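Local coordinates for PAC2 family protein (Mycobacterium tuberculosis, PDB 2WAM) that is of unknown function but belongs to the PAC2 family and represents a duplicated gene family in actinobacteria, at residues P182-H187 and A300-Q305; F237-P242 and Q255-Q260. All coordinates share one frame; numbering follows the deposited sequence.

Contact 1 of 2, residues P182-H187 and A300-Q305; sequences PMAVPH and AALERQ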
loop_
_atom_site.group_PDB
_atom_site.type_symbol
_atom_site.label_atom_id
_atom_site.label_comp_id
_atom_site.label_asym_id
_atom_site.label_seq_id
_atom_site.Cartn_x
_atom_site.Cartn_y
_atom_site.Cartn_z
ATOM N N PRO A 182 29.194 -30.319 3.962
ATOM C CA PRO A 182 30.471 -30.886 4.415
ATOM C C PRO A 182 30.320 -32.391 4.559
ATOM O O PRO A 182 29.273 -32.827 5.010
ATOM C CB PRO A 182 30.687 -30.246 5.791
ATOM C CG PRO A 182 29.654 -29.143 5.894
ATOM C CD PRO A 182 28.519 -29.547 5.015
ATOM N N MET A 183 31.327 -33.161 4.158
ATOM C CA MET A 183 31.282 -34.611 4.282
ATOM C C MET A 183 32.649 -35.129 4.687
ATOM O O MET A 183 33.670 -34.467 4.476
ATOM C CB MET A 183 30.857 -35.270 2.964
ATOM C CG MET A 183 29.473 -34.868 2.487
ATOM S SD MET A 183 28.140 -35.618 3.450
ATOM C CE MET A 183 28.220 -37.309 2.868
ATOM N N ALA A 184 32.664 -36.314 5.280
ATOM C CA ALA A 184 33.916 -36.974 5.601
ATOM C C ALA A 184 34.573 -37.504 4.320
ATOM O O ALA A 184 34.424 -38.674 3.979
ATOM C CB ALA A 184 33.671 -38.093 6.583
ATOM N N VAL A 185 35.280 -36.625 3.610
ATOM C CA VAL A 185 35.996 -36.974 2.377
ATOM C C VAL A 185 37.301 -36.192 2.315
ATOM O O VAL A 185 37.391 -35.098 2.853
ATOM C CB VAL A 185 35.167 -36.660 1.095
ATOM C CG1 VAL A 185 34.046 -37.674 0.896
ATOM C CG2 VAL A 185 34.618 -35.235 1.130
ATOM N N PRO A 186 38.321 -36.750 1.653
ATOM C CA PRO A 186 39.619 -36.070 1.588
ATOM C C PRO A 186 39.659 -35.085 0.432
ATOM O O PRO A 186 39.012 -35.308 -0.588
ATOM C CB PRO A 186 40.601 -37.209 1.290
ATOM C CG PRO A 186 39.753 -38.450 1.044
ATOM C CD PRO A 186 38.333 -38.020 0.913
ATOM N N HIS A 187 40.426 -34.013 0.575
ATOM C CA HIS A 187 40.613 -33.088 -0.536
ATOM C C HIS A 187 41.465 -33.730 -1.631
ATOM O O HIS A 187 41.679 -33.137 -2.689
ATOM C CB HIS A 187 41.271 -31.796 -0.051
ATOM C CG HIS A 187 42.722 -31.945 0.276
ATOM N ND1 HIS A 187 43.169 -32.319 1.524
ATOM C CD2 HIS A 187 43.830 -31.779 -0.486
ATOM C CE1 HIS A 187 44.488 -32.377 1.517
ATOM N NE2 HIS A 187 44.914 -32.052 0.310
ATOM N N ALA A 300 44.710 -39.161 5.638
ATOM C CA ALA A 300 45.026 -40.523 5.213
ATOM C C ALA A 300 43.913 -41.500 5.595
ATOM O O ALA A 300 43.508 -42.341 4.790
ATOM C CB ALA A 300 46.351 -40.960 5.797
ATOM N N ALA A 301 43.417 -41.378 6.820
ATOM C CA ALA A 301 42.270 -42.168 7.254
ATOM C C ALA A 301 41.071 -41.975 6.325
ATOM O O ALA A 301 40.419 -42.950 5.936
ATOM C CB ALA A 301 41.891 -41.818 8.679
ATOM N N LEU A 302 40.780 -40.721 5.978
ATOM C CA LEU A 302 39.675 -40.412 5.067
ATOM C C LEU A 302 39.892 -41.044 3.690
ATOM O O LEU A 302 38.979 -41.634 3.112
ATOM C CB LEU A 302 39.500 -38.901 4.915
ATOM C CG LEU A 302 38.844 -38.107 6.039
ATOM C CD1 LEU A 302 39.113 -36.616 5.849
ATOM C CD2 LEU A 302 37.352 -38.397 6.086
ATOM N N GLU A 303 41.102 -40.910 3.160
ATOM C CA GLU A 303 41.411 -41.501 1.868
ATOM C C GLU A 303 41.062 -42.990 1.886
ATOM O O GLU A 303 40.517 -43.533 0.919
ATOM C CB GLU A 303 42.888 -41.299 1.525
ATOM C CG GLU A 303 43.328 -39.847 1.525
ATOM C CD GLU A 303 44.789 -39.695 1.185
ATOM O OE1 GLU A 303 45.555 -40.648 1.429
ATOM O OE2 GLU A 303 45.178 -38.627 0.677
ATOM N N ARG A 304 41.370 -43.642 3.000
ATOM C CA ARG A 304 41.067 -45.058 3.151
ATOM C C ARG A 304 39.565 -45.320 3.032
ATOM O O ARG A 304 39.137 -46.100 2.180
ATOM C CB ARG A 304 41.653 -45.610 4.460
ATOM C CG ARG A 304 43.144 -45.949 4.350
ATOM C CD ARG A 304 43.736 -46.460 5.651
ATOM N NE ARG A 304 44.536 -45.457 6.354
ATOM C CZ ARG A 304 44.363 -45.115 7.631
ATOM N NH1 ARG A 304 43.418 -45.698 8.364
ATOM N NH2 ARG A 304 45.147 -44.194 8.182
ATOM N N GLN A 305 38.771 -44.656 3.871
ATOM C CA GLN A 305 37.317 -44.798 3.822
ATOM C C GLN A 305 36.766 -44.553 2.422
ATOM O O GLN A 305 35.895 -45.287 1.945
ATOM C CB GLN A 305 36.646 -43.819 4.785
ATOM C CG GLN A 305 36.952 -44.048 6.249
ATOM C CD GLN A 305 36.193 -43.091 7.155
ATOM O OE1 GLN A 305 36.122 -41.885 6.894
ATOM N NE2 GLN A 305 35.618 -43.626 8.227
#

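Contact 2 of 2, residues F237-P242 and Q255-Q260; sequences FTVHVP and QALLEQ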
loop_
_atom_site.group_PDB
_atom_site.type_symbol
_atom_site.label_atom_id
_atom_site.label_comp_id
_atom_site.label_asym_id
_atom_site.label_seq_id
_atom_site.Cartn_x
_atom_site.Cartn_y
_atom_site.Cartn_z
ATOM N N PHE A 237 22.413 -29.494 -7.635
ATOM C CA PHE A 237 23.658 -30.182 -7.345
ATOM C C PHE A 237 24.207 -29.740 -6.006
ATOM O O PHE A 237 24.394 -28.556 -5.753
ATOM C CB PHE A 237 24.672 -29.936 -8.459
ATOM C CG PHE A 237 24.201 -30.385 -9.795
ATOM C CD1 PHE A 237 23.793 -29.463 -10.745
ATOM C CD2 PHE A 237 24.137 -31.740 -10.098
ATOM C CE1 PHE A 237 23.344 -29.882 -11.996
ATOM C CE2 PHE A 237 23.692 -32.172 -11.331
ATOM C CZ PHE A 237 23.293 -31.238 -12.290
ATOM N N THR A 238 24.449 -30.705 -5.139
ATOM C CA THR A 238 25.010 -30.426 -3.840
ATOM C C THR A 238 26.394 -31.050 -3.789
ATOM O O THR A 238 26.541 -32.269 -3.753
ATOM C CB THR A 238 24.128 -30.998 -2.745
ATOM O OG1 THR A 238 22.804 -30.463 -2.883
ATOM C CG2 THR A 238 24.690 -30.639 -1.386
ATOM N N VAL A 239 27.408 -30.199 -3.818
ATOM C CA VAL A 239 28.790 -30.650 -3.891
ATOM C C VAL A 239 29.323 -31.006 -2.491
ATOM O O VAL A 239 28.915 -30.405 -1.488
ATOM C CB VAL A 239 29.679 -29.602 -4.633
ATOM C CG1 VAL A 239 29.597 -28.207 -3.973
ATOM C CG2 VAL A 239 31.105 -30.072 -4.742
ATOM N N HIS A 240 30.209 -32.000 -2.423
ATOM C CA HIS A 240 30.758 -32.441 -1.143
ATOM C C HIS A 240 32.110 -31.812 -0.835
ATOM O O HIS A 240 33.060 -31.954 -1.599
ATOM C CB HIS A 240 30.860 -33.962 -1.098
ATOM C CG HIS A 240 29.544 -34.658 -1.259
ATOM N ND1 HIS A 240 29.365 -35.726 -2.109
ATOM C CD2 HIS A 240 28.339 -34.425 -0.689
ATOM C CE1 HIS A 240 28.109 -36.128 -2.049
ATOM N NE2 HIS A 240 27.465 -35.355 -1.195
ATOM N N VAL A 241 32.185 -31.114 0.290
ATOM C CA VAL A 241 33.418 -30.461 0.717
ATOM C C VAL A 241 33.989 -31.159 1.948
ATOM O O VAL A 241 33.260 -31.429 2.908
ATOM C CB VAL A 241 33.185 -28.968 1.074
ATOM C CG1 VAL A 241 34.492 -28.306 1.481
ATOM C CG2 VAL A 241 32.538 -28.227 -0.085
ATOM N N PRO A 242 35.296 -31.461 1.924
ATOM C CA PRO A 242 35.948 -32.043 3.103
ATOM C C PRO A 242 35.599 -31.219 4.346
ATOM O O PRO A 242 35.755 -29.998 4.300
ATOM C CB PRO A 242 37.434 -31.911 2.769
ATOM C CG PRO A 242 37.485 -31.973 1.294
ATOM C CD PRO A 242 36.235 -31.292 0.802
ATOM N N GLN A 255 34.328 -24.803 -8.915
ATOM C CA GLN A 255 34.583 -25.285 -10.264
ATOM C C GLN A 255 33.763 -26.547 -10.585
ATOM O O GLN A 255 33.148 -26.645 -11.647
ATOM C CB GLN A 255 36.071 -25.524 -10.472
ATOM C CG GLN A 255 36.393 -26.085 -11.823
ATOM C CD GLN A 255 37.841 -26.498 -11.938
ATOM O OE1 GLN A 255 38.676 -26.140 -11.107
ATOM N NE2 GLN A 255 38.149 -27.254 -12.975
ATOM N N ALA A 256 33.739 -27.505 -9.664
ATOM C CA ALA A 256 32.950 -28.708 -9.880
ATOM C C ALA A 256 31.480 -28.358 -10.123
ATOM O O ALA A 256 30.865 -28.853 -11.071
ATOM C CB ALA A 256 33.089 -29.661 -8.709
ATOM N N LEU A 257 30.916 -27.505 -9.270
ATOM C CA LEU A 257 29.538 -27.067 -9.466
ATOM C C LEU A 257 29.342 -26.479 -10.863
ATOM O O LEU A 257 28.459 -26.906 -11.602
ATOM C CB LEU A 257 29.132 -26.050 -8.407
ATOM C CG LEU A 257 28.814 -26.605 -7.016
ATOM C CD1 LEU A 257 28.608 -25.493 -5.978
ATOM C CD2 LEU A 257 27.598 -27.475 -7.095
ATOM N N LEU A 258 30.174 -25.507 -11.232
ATOM C CA LEU A 258 30.020 -24.840 -12.522
ATOM C C LEU A 258 30.215 -25.781 -13.717
ATOM O O LEU A 258 29.552 -25.640 -14.744
ATOM C CB LEU A 258 30.935 -23.617 -12.626
ATOM C CG LEU A 258 30.589 -22.425 -11.718
ATOM C CD1 LEU A 258 31.306 -21.170 -12.180
ATOM C CD2 LEU A 258 29.094 -22.178 -11.637
ATOM N N GLU A 259 31.121 -26.744 -13.588
ATOM C CA GLU A 259 31.345 -27.695 -14.667
ATOM C C GLU A 259 30.062 -28.469 -14.893
ATOM O O GLU A 259 29.722 -28.829 -16.021
ATOM C CB GLU A 259 32.505 -28.635 -14.339
ATOM C CG GLU A 259 33.859 -27.995 -14.569
ATOM C CD GLU A 259 35.008 -28.842 -14.070
ATOM O OE1 GLU A 259 34.794 -29.644 -13.141
ATOM O OE2 GLU A 259 36.133 -28.696 -14.602
ATOM N N GLN A 260 29.338 -28.696 -13.803
ATOM C CA GLN A 260 28.076 -29.410 -13.848
ATOM C C GLN A 260 26.965 -28.569 -14.484
ATOM O O GLN A 260 26.223 -29.062 -15.331
ATOM C CB GLN A 260 27.694 -29.865 -12.443
ATOM C CG GLN A 260 26.654 -30.962 -12.414
ATOM C CD GLN A 260 27.015 -32.112 -13.327
ATOM O OE1 GLN A 260 26.237 -32.478 -14.218
ATOM N NE2 GLN A 260 28.211 -32.681 -13.126
#

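Contact 1 of 2, residues P182-H187 and A300-Q305
P186 and L302 bring the two backbones closest, with CA of P186 5.6 Å from CA of L302, where the chain leaving the C-terminal end of strand 174-183 runs against helix 293-315. Just before this point the chain bends in an inverse gamma turn centred on A184, closed by a weak hydrogen bond from V185 N to M183 O (2.8 Å). The turn takes the chain out of the mixed sheet and offers its backbone to the helix. No hydrogen bond links the two segments; carbon side chains pack on one another and on backbone.

L302 is the main helix residue in it. Its CG stands anti to its own carbonyl carbon (chi1 -76°), which sends the two methyls out to the turn. L302 CD2 lies 3.4 Å from A184 C and 3.7 Å from A184 CB, while the other branch, L302 CD1, rests near V185 O at 3.8 Å. A forked leucine can thus reach two consecutive peptide groups, and the small A184 side chain leaves the backbone accessible to it. V185 contributes mainly its main chain, because its CB points away from the helix.

The P186 ring lies against the helix backbone at the L302-E303 peptide. Its CG is 3.5 Å from E303 N, and a compact ring without polar side-chain atoms suits a place against helix backbone. E303 gives only the apolar part of its extended chain to this packing; its carboxylate turns to T188, where OE2 hydrogen-bonds to OG1. H187, next in the chain, hydrogen-bonds through its ring nitrogens to Y244 and to D286 of helix 272-289. Beside the proline, the aliphatic stem of the glutamate completes the seam, E303 CG lying 3.8 Å from P186 CB.

Contact 2 of 2, residues F237-P242 and Q255-Q260
V239 and L257 form the tight part of a buried strand-on-helix contact in which the axes of 237-242 and 255-260 run nearly antiparallel (154°) and 9.0 Å apart. V239 CG1 meets L257 CD1 at 3.5 Å, and the other leucine methyl, CD2, sits 3.6 Å from F237 O. A beta-branched valine suits the strand, while the longer leucine spans the gap from the helix. The CB of L257 does not itself aim at the strand; the chi1 of -77°, with CG opposite the carbonyl carbon, lets the forked end swing in over V239.

At the start of the strand segment, Q260 CG is modelled over the centre of one face of the F237 ring, a CH-pi contact whose spacing is doubtful.

Packing slackens toward A256, whose CB stays 4.5 Å from V239 CG2; a bare methyl at this position fills little of the interval. Farther round the helix the polar residues take over: Q255 NE2 hydrogen-bonds to OE2 of the exposed E259 (3.0 Å), one turn along.

Behind the contact, T238 and H240 point to the sheet's other face. Strand 234-242 runs between parallel 174-183 and antiparallel 193-197, while helix 272-289 packs against Q255 and L258 of helix 251-265.

From the N terminus, the chain first reaches 182-187, at the end of strand 174-183, and returns to it in contact 1 only after 112 intervening residues, with helix 293-315. Contact 2 falls wholly within that excursion: segments 237-242 and 255-260 are separated by 12 residues, the last four of them already helix, so a local loop is enclosed by a long one and the two do not cross. Their strands are parallel neighbours in the mixed sheet, joined by a probable hydrogen bond between M183 N and V241 O (2.9 Å). Contact 2 holds a helix on the sheet's face, whereas contact 1 joins helix 293-315 to the loop leaving the C-terminal end of interior strand 174-183.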